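Local structure of ferredoxin (Rhodopseudomonas palustris, 4LTU) at residues V51-L56 with L98-P103. The protein probably carries electrons between redox partners by means of a bound [2Fe-2S] cluster, as do its relatives in the adrenodoxin/putidaredoxin family. Sequence-based numbering, arbitrary orientation.
Sequences VYVDDL and LVLRIP. Unlike the reference sequence in segment 98-103: Ile102 (reference Leu).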
ATOM      1  N   VAL A  51      -3.754   0.146   2.027  1.00 14.82           N
ATOM      2  CA  VAL A  51      -3.986  -0.637   0.806  1.00 15.32           C
ATOM      3  C   VAL A  51      -4.414  -2.054   1.145  1.00 16.40           C
ATOM      4  O   VAL A  51      -4.165  -2.529   2.246  1.00 17.03           O
ATOM      5  CB  VAL A  51      -2.749  -0.726  -0.124  1.00 15.62           C
ATOM      6  CG1 VAL A  51      -2.463   0.604  -0.832  1.00 15.45           C
ATOM      7  CG2 VAL A  51      -1.528  -1.260   0.611  1.00 14.56           C
ATOM      8  N   TYR A  52      -5.052  -2.733   0.191  1.00 17.80           N
ATOM      9  CA  TYR A  52      -5.244  -4.191   0.270  1.00 18.41           C
ATOM     10  C   TYR A  52      -4.279  -4.907  -0.671  1.00 19.26           C
ATOM     11  O   TYR A  52      -4.287  -4.709  -1.883  1.00 19.58           O
ATOM     12  CB  TYR A  52      -6.687  -4.612  -0.030  1.00 17.67           C
ATOM     13  CG  TYR A  52      -7.814  -3.680   0.468  1.00 18.46           C
ATOM     14  CD1 TYR A  52      -7.964  -3.372   1.819  1.00 17.12           C
ATOM     15  CD2 TYR A  52      -8.766  -3.178  -0.427  1.00 18.74           C
ATOM     16  CE1 TYR A  52      -9.004  -2.538   2.277  1.00 16.11           C
ATOM     17  CE2 TYR A  52      -9.819  -2.356   0.011  1.00 19.02           C
ATOM     18  CZ  TYR A  52      -9.931  -2.047   1.370  1.00 20.52           C
ATOM     19  OH  TYR A  52     -10.972  -1.234   1.795  1.00 19.75           O
ATOM     20  N   VAL A  53      -3.413  -5.722  -0.095  1.00 21.14           N
ATOM     21  CA  VAL A  53      -2.518  -6.548  -0.864  1.00 22.67           C
ATOM     22  C   VAL A  53      -3.342  -7.678  -1.510  1.00 24.73           C
ATOM     23  O   VAL A  53      -4.305  -8.199  -0.901  1.00 24.54           O
ATOM     24  CB  VAL A  53      -1.438  -7.124   0.038  1.00 22.78           C
ATOM     25  CG1 VAL A  53      -0.428  -7.898  -0.772  1.00 21.08           C
ATOM     26  CG2 VAL A  53      -0.746  -5.978   0.809  1.00 22.90           C
ATOM     27  N   ASP A  54      -2.998  -8.024  -2.748  1.00 25.79           N
ATOM     28  CA  ASP A  54      -3.675  -9.124  -3.404  1.00 27.84           C
ATOM     29  C   ASP A  54      -3.489 -10.409  -2.609  1.00 27.95           C
ATOM     30  O   ASP A  54      -2.367 -10.752  -2.202  1.00 27.50           O
ATOM     31  CB  ASP A  54      -3.178  -9.328  -4.835  1.00 28.21           C
ATOM     32  CG  ASP A  54      -4.204 -10.041  -5.688  1.00 31.56           C
ATOM     33  OD1 ASP A  54      -5.397  -9.665  -5.597  1.00 31.40           O
ATOM     34  OD2 ASP A  54      -3.825 -10.977  -6.439  1.00 36.44           O
ATOM     35  N   ASP A  55      -4.612 -11.102  -2.409  1.00 28.49           N
ATOM     36  CA  ASP A  55      -4.684 -12.412  -1.752  1.00 28.69           C
ATOM     37  C   ASP A  55      -3.450 -13.303  -1.971  1.00 28.42           C
ATOM     38  O   ASP A  55      -2.969 -13.937  -1.039  1.00 29.36           O
ATOM     39  CB  ASP A  55      -5.969 -13.133  -2.209  1.00 29.08           C
ATOM     40  CG  ASP A  55      -6.195 -14.472  -1.482  1.00 31.29           C
ATOM     41  OD1 ASP A  55      -5.863 -14.564  -0.268  1.00 30.95           O
ATOM     42  OD2 ASP A  55      -6.708 -15.423  -2.135  1.00 31.38           O
ATOM     43  N   LEU A  56      -2.940 -13.325  -3.200  1.00 27.84           N
ATOM     44  CA  LEU A  56      -1.812 -14.162  -3.577  1.00 27.22           C
ATOM     45  C   LEU A  56      -0.434 -13.592  -3.273  1.00 26.78           C
ATOM     46  O   LEU A  56       0.550 -14.345  -3.251  1.00 27.36           O
ATOM     47  CB  LEU A  56      -1.912 -14.561  -5.063  1.00 27.70           C
ATOM     48  CG  LEU A  56      -3.219 -15.240  -5.493  1.00 27.79           C
ATOM     49  CD1 LEU A  56      -3.395 -15.096  -6.990  1.00 27.79           C
ATOM     50  CD2 LEU A  56      -3.356 -16.739  -5.038  1.00 26.06           C
ATOM     51  N   LEU A  98       3.943  -7.030  -7.785  1.00 21.21           N
ATOM     52  CA  LEU A  98       3.038  -6.845  -6.635  1.00 19.53           C
ATOM     53  C   LEU A  98       1.761  -6.090  -6.987  1.00 19.18           C
ATOM     54  O   LEU A  98       1.794  -5.043  -7.662  1.00 18.63           O
ATOM     55  CB  LEU A  98       3.759  -6.125  -5.488  1.00 19.39           C
ATOM     56  CG  LEU A  98       2.995  -5.912  -4.173  1.00 18.32           C
ATOM     57  CD1 LEU A  98       2.769  -7.213  -3.410  1.00 15.42           C
ATOM     58  CD2 LEU A  98       3.718  -4.889  -3.317  1.00 15.62           C
ATOM     59  N   VAL A  99       0.631  -6.613  -6.510  1.00 18.75           N
ATOM     60  CA  VAL A  99      -0.650  -6.034  -6.852  1.00 17.51           C
ATOM     61  C   VAL A  99      -1.255  -5.424  -5.601  1.00 17.34           C
ATOM     62  O   VAL A  99      -1.371  -6.088  -4.573  1.00 16.75           O
ATOM     63  CB  VAL A  99      -1.602  -7.091  -7.457  1.00 18.15           C
ATOM     64  CG1 VAL A  99      -3.042  -6.506  -7.707  1.00 17.70           C
ATOM     65  CG2 VAL A  99      -1.022  -7.667  -8.718  1.00 17.66           C
ATOM     66  N   LEU A 100      -1.615  -4.155  -5.675  1.00 16.69           N
ATOM     67  CA  LEU A 100      -2.268  -3.525  -4.533  1.00 17.99           C
ATOM     68  C   LEU A 100      -3.569  -2.871  -4.961  1.00 18.61           C
ATOM     69  O   LEU A 100      -3.633  -2.239  -6.002  1.00 18.79           O
ATOM     70  CB  LEU A 100      -1.356  -2.495  -3.858  1.00 17.00           C
ATOM     71  CG  LEU A 100       0.083  -2.843  -3.492  1.00 16.14           C
ATOM     72  CD1 LEU A 100       0.799  -1.521  -3.108  1.00 15.20           C
ATOM     73  CD2 LEU A 100       0.139  -3.889  -2.380  1.00 11.77           C
ATOM     74  N   ARG A 101      -4.605  -3.061  -4.163  1.00 19.90           N
ATOM     75  CA  ARG A 101      -5.869  -2.399  -4.406  1.00 21.38           C
ATOM     76  C   ARG A 101      -6.050  -1.358  -3.326  1.00 22.02           C
ATOM     77  O   ARG A 101      -5.696  -1.577  -2.156  1.00 22.08           O
ATOM     78  CB  ARG A 101      -7.015  -3.414  -4.454  1.00 21.94           C
ATOM     79  CG  ARG A 101      -6.738  -4.506  -5.538  1.00 26.45           C
ATOM     80  CD  ARG A 101      -7.948  -5.357  -5.898  1.00 32.24           C
ATOM     81  NE  ARG A 101      -7.910  -6.625  -5.187  1.00 36.92           N
ATOM     82  CZ  ARG A 101      -7.865  -7.812  -5.774  1.00 38.86           C
ATOM     83  NH1 ARG A 101      -7.894  -7.904  -7.107  1.00 39.17           N
ATOM     84  NH2 ARG A 101      -7.823  -8.906  -5.021  1.00 38.81           N
ATOM     85  N   ILE A 102      -6.605  -0.225  -3.739  1.00 22.67           N
ATOM     86  CA  ILE A 102      -6.750   0.940  -2.910  1.00 23.37           C
ATOM     87  C   ILE A 102      -8.207   1.083  -2.459  1.00 23.52           C
ATOM     88  O   ILE A 102      -9.132   0.811  -3.232  1.00 23.31           O
ATOM     89  CB  ILE A 102      -6.211   2.224  -3.602  1.00 23.70           C
ATOM     90  CG1 ILE A 102      -6.505   2.246  -5.085  1.00 24.48           C
ATOM     91  CG2 ILE A 102      -4.669   2.347  -3.444  1.00 24.19           C
ATOM     92  CD1 ILE A 102      -5.706   3.351  -5.838  1.00 25.09           C
ATOM     93  N   PRO A 103      -8.406   1.484  -1.185  1.00 23.37           N
ATOM     94  CA  PRO A 103      -9.706   1.520  -0.584  1.00 23.79           C
ATOM     95  C   PRO A 103     -10.539   2.682  -1.082  1.00 24.29           C
ATOM     96  O   PRO A 103     -10.012   3.651  -1.617  1.00 24.11           O
ATOM     97  CB  PRO A 103      -9.381   1.706   0.896  1.00 24.07           C
ATOM     98  CG  PRO A 103      -8.180   2.495   0.895  1.00 23.30           C
ATOM     99  CD  PRO A 103      -7.376   1.888  -0.218  1.00 23.36           C
TER
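Tyr52 and Arg101 form an antiparallel hydrogen-bonded pair where strand 50-53 meets strand 99-101, a worked example of a strand pair with one buried aliphatic face and one mixed face. Tyr52 N gives its hydrogen to Arg101 O at 2.7 Å, and Arg101 N returns a nearly straight bond to Tyr52 O (2.8 Å, 176°). Just past the strand, Asp54 N reaches Val99 O at 3.1 Å.

The tight side is that of Val53 and Leu100, a non-hydrogen-bonded pair whose side chains run side by side. Val53 CG2, anti to the carbonyl carbon, meets Leu100 CD2 at 3.9 Å, while Val51 CG1 touches Ile102 CG2 obliquely at 3.8 Å. Phe6 of the neighbouring strand 3-7 also packs on Leu100.

The Tyr52 and Arg101 face lies nearer solvent: Arg101 is exposed and Tyr52 partly so. Here the Tyr52 ring slants across Pro103, its CZ 3.8 Å from Pro103 CB. Arg101 bends at chi3 (-99°, which sets NE), and Asp54 OD1 lies over one face of its guanidinium, 2.6 Å from Arg101 NH2; the two planes stand 79° apart.

This salt bridge is therefore not the flat, two-pronged kind, and its hold is probably mainly electrostatic. In the beta-grasp fold of [2Fe-2S] ferredoxins, with the cluster about 9 Å from the Val51 side chain, backbone bonds and buried aliphatic packing thus join middle strand 99-101 to its neighbour 50-53, with the Asp54-Arg101 charge pair toward solvent.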